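Local coordinates for protein multicopper oxidase (Pseudomonas thermotolerans, PDB 6VOW) that probably oxidises phenolic and other small substrates at a mononuclear copper and passes the electrons to a copper cluster that reduces dioxygen to water, as laccases do, at residues A191-G195 / Q385-P389. Residues are numbered along the deposited sequence; the frame is centred on the assembly and turned at random.
Sequences AAREG and QYQHP. With CU (copper (II) ion), chain D.
Start at A191, the last residue of the short helix 188-191; from here the chain unwinds through A192 (phi/psi -72/-13), whose CB turns away from 385-389. R193 takes an unusual backbone conformation (-104/-124), neither helical nor extended, and lays its backbone over the Y386 ring: its CA sits 4.1 Å from the ring centroid, 17° off the normal, a CH-pi contact, while R193 CB comes within 3.8 Å of Y386 CE1. With chi1 p (50°) the guanidinium itself leads away; R193 O weakly hydrogen-bonds H444. Y386, chi1 m, points its CB toward the loop. The CA atoms come closest at E194 (-85/-10, chi1 m), 5.9 Å from E194 CA to Y386 CA. E194 CG meets the ring edge, 3.7 Å from Y386 CD1, and with chi2 at -106°, off the usual wells, the carboxylate accepts a weak but straight hydrogen bond, Q387 N to E194 OE2 at 3.4 Å and 173°. G195 then takes phi/psi 119/169, where a CB would strike the preceding carbonyl. Past Q387 the second segment enters strand 388-392, and H388 ND1 binds copper at 2.0 Å. With C439 and H444 completing its protein ligands, this is the type 1 copper site of a laccase-like multicopper oxidase, flanked here by a loop from the middle cupredoxin domain.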
ATOM      1  N   ALA A 191     -19.063   4.368   5.466  1.00 49.99           N
ATOM      2  CA  ALA A 191     -18.496   3.010   5.628  1.00 52.03           C
ATOM      3  C   ALA A 191     -19.305   2.005   4.884  1.00 52.41           C
ATOM      4  O   ALA A 191     -18.729   1.056   4.389  1.00 51.85           O
ATOM      5  CB  ALA A 191     -18.379   2.597   7.111  1.00 45.70           C
ATOM      6  N   ALA A 192     -20.620   2.182   4.833  1.00 51.80           N
ATOM      7  CA  ALA A 192     -21.480   1.358   3.921  1.00 52.35           C
ATOM      8  C   ALA A 192     -21.363   1.675   2.416  1.00 50.32           C
ATOM      9  O   ALA A 192     -21.881   0.922   1.583  1.00 61.04           O
ATOM     10  CB  ALA A 192     -22.936   1.479   4.343  1.00 56.36           C
ATOM     11  N   ARG A 193     -20.736   2.799   2.056  1.00 58.88           N
ATOM     12  CA  ARG A 193     -20.456   3.166   0.626  1.00 64.40           C
ATOM     13  C   ARG A 193     -18.972   2.952   0.226  1.00 61.73           C
ATOM     14  O   ARG A 193     -18.474   1.835   0.324  1.00 57.87           O
ATOM     15  CB  ARG A 193     -21.012   4.565   0.228  1.00 65.19           C
ATOM     16  CG  ARG A 193     -20.705   5.784   1.112  1.00 81.62           C
ATOM     17  CD  ARG A 193     -19.634   6.849   0.707  1.00 95.88           C
ATOM     18  NE  ARG A 193     -20.056   7.925  -0.225  1.00103.69           N
ATOM     19  CZ  ARG A 193     -20.848   8.980   0.077  1.00121.34           C
ATOM     20  NH1 ARG A 193     -21.386   9.156   1.297  1.00105.13           N
ATOM     21  NH2 ARG A 193     -21.134   9.881  -0.871  1.00107.58           N
ATOM     22  N   GLU A 194     -18.301   3.987  -0.278  1.00 59.05           N
ATOM     23  CA  GLU A 194     -16.941   3.917  -0.831  1.00 63.99           C
ATOM     24  C   GLU A 194     -15.884   4.039   0.266  1.00 60.68           C
ATOM     25  O   GLU A 194     -14.696   3.791   0.029  1.00 63.66           O
ATOM     26  CB  GLU A 194     -16.769   4.999  -1.923  1.00 74.77           C
ATOM     27  CG  GLU A 194     -17.441   4.687  -3.286  1.00 89.19           C
ATOM     28  CD  GLU A 194     -16.448   4.302  -4.409  1.00109.24           C
ATOM     29  OE1 GLU A 194     -15.538   5.126  -4.688  1.00130.56           O
ATOM     30  OE2 GLU A 194     -16.556   3.202  -5.043  1.00 95.14           O
ATOM     31  N   GLY A 195     -16.343   4.393   1.469  1.00 47.58           N
ATOM     32  CA  GLY A 195     -15.567   4.394   2.681  1.00 51.21           C
ATOM     33  C   GLY A 195     -15.558   5.823   3.153  1.00 49.77           C
ATOM     34  O   GLY A 195     -15.950   6.711   2.389  1.00 49.77           O
ATOM     35  N   GLN A 385     -21.888  -2.251  -5.954  1.00 71.60           N
ATOM     36  CA  GLN A 385     -21.572  -1.095  -6.767  1.00 66.63           C
ATOM     37  C   GLN A 385     -20.480  -0.258  -6.111  1.00 63.55           C
ATOM     38  O   GLN A 385     -20.359   0.950  -6.353  1.00 55.62           O
ATOM     39  CB  GLN A 385     -22.853  -0.281  -7.046  1.00 71.98           C
ATOM     40  CG  GLN A 385     -23.625  -0.711  -8.298  1.00 74.59           C
ATOM     41  CD  GLN A 385     -22.729  -1.116  -9.490  1.00 75.75           C
ATOM     42  OE1 GLN A 385     -22.433  -0.321 -10.415  1.00 62.92           O
ATOM     43  NE2 GLN A 385     -22.263  -2.362  -9.449  1.00 81.79           N
ATOM     44  N   TYR A 386     -19.622  -0.931  -5.345  1.00 64.78           N
ATOM     45  CA  TYR A 386     -18.597  -0.260  -4.579  1.00 57.95           C
ATOM     46  C   TYR A 386     -17.245  -0.925  -4.804  1.00 58.86           C
ATOM     47  O   TYR A 386     -17.159  -2.149  -4.783  1.00 48.16           O
ATOM     48  CB  TYR A 386     -19.064  -0.251  -3.152  1.00 48.43           C
ATOM     49  CG  TYR A 386     -20.238   0.710  -3.050  1.00 59.08           C
ATOM     50  CD1 TYR A 386     -20.037   2.071  -3.254  1.00 67.34           C
ATOM     51  CD2 TYR A 386     -21.538   0.260  -2.845  1.00 61.26           C
ATOM     52  CE1 TYR A 386     -21.090   2.967  -3.236  1.00 62.56           C
ATOM     53  CE2 TYR A 386     -22.597   1.147  -2.816  1.00 66.69           C
ATOM     54  CZ  TYR A 386     -22.358   2.496  -2.991  1.00 70.99           C
ATOM     55  OH  TYR A 386     -23.321   3.443  -2.952  1.00 95.48           O
ATOM     56  N   GLN A 387     -16.223  -0.143  -5.138  1.00 52.45           N
ATOM     57  CA  GLN A 387     -14.918  -0.807  -5.422  1.00 57.71           C
ATOM     58  C   GLN A 387     -14.214  -1.194  -4.153  1.00 48.09           C
ATOM     59  O   GLN A 387     -14.377  -0.523  -3.126  1.00 47.85           O
ATOM     60  CB  GLN A 387     -14.006  -0.016  -6.342  1.00 59.79           C
ATOM     61  CG  GLN A 387     -13.412   1.288  -5.850  1.00 64.73           C
ATOM     62  CD  GLN A 387     -12.896   2.089  -7.036  1.00 65.77           C
ATOM     63  OE1 GLN A 387     -12.118   1.589  -7.886  1.00 60.98           O
ATOM     64  NE2 GLN A 387     -13.398   3.321  -7.154  1.00 95.83           N
ATOM     65  N   HIS A 388     -13.458  -2.300  -4.177  1.00 44.17           N
ATOM     66  CA  HIS A 388     -12.735  -2.680  -2.975  1.00 42.79           C
ATOM     67  C   HIS A 388     -11.275  -2.980  -3.351  1.00 41.58           C
ATOM     68  O   HIS A 388     -11.051  -3.809  -4.221  1.00 52.31           O
ATOM     69  CB  HIS A 388     -13.375  -3.940  -2.452  1.00 48.74           C
ATOM     70  CG  HIS A 388     -14.796  -3.769  -2.037  1.00 54.50           C
ATOM     71  ND1 HIS A 388     -15.191  -2.827  -1.114  1.00 53.52           N
ATOM     72  CD2 HIS A 388     -15.918  -4.416  -2.425  1.00 49.51           C
ATOM     73  CE1 HIS A 388     -16.502  -2.895  -0.955  1.00 60.89           C
ATOM     74  NE2 HIS A 388     -16.965  -3.872  -1.726  1.00 51.78           N
ATOM     75  N   PRO A 389     -10.284  -2.323  -2.726  1.00 42.56           N
ATOM     76  CA  PRO A 389      -8.853  -2.740  -2.943  1.00 46.10           C
ATOM     77  C   PRO A 389      -8.544  -3.924  -2.038  1.00 45.98           C
ATOM     78  O   PRO A 389      -8.351  -3.795  -0.794  1.00 43.56           O
ATOM     79  CB  PRO A 389      -8.065  -1.496  -2.536  1.00 39.54           C
ATOM     80  CG  PRO A 389      -8.943  -0.915  -1.455  1.00 45.10           C
ATOM     81  CD  PRO A 389     -10.335  -1.052  -2.023  1.00 46.13           C
TER
HETATM   82 CU    CU D 503     -13.956  -2.127   0.326  1.00 51.46          CU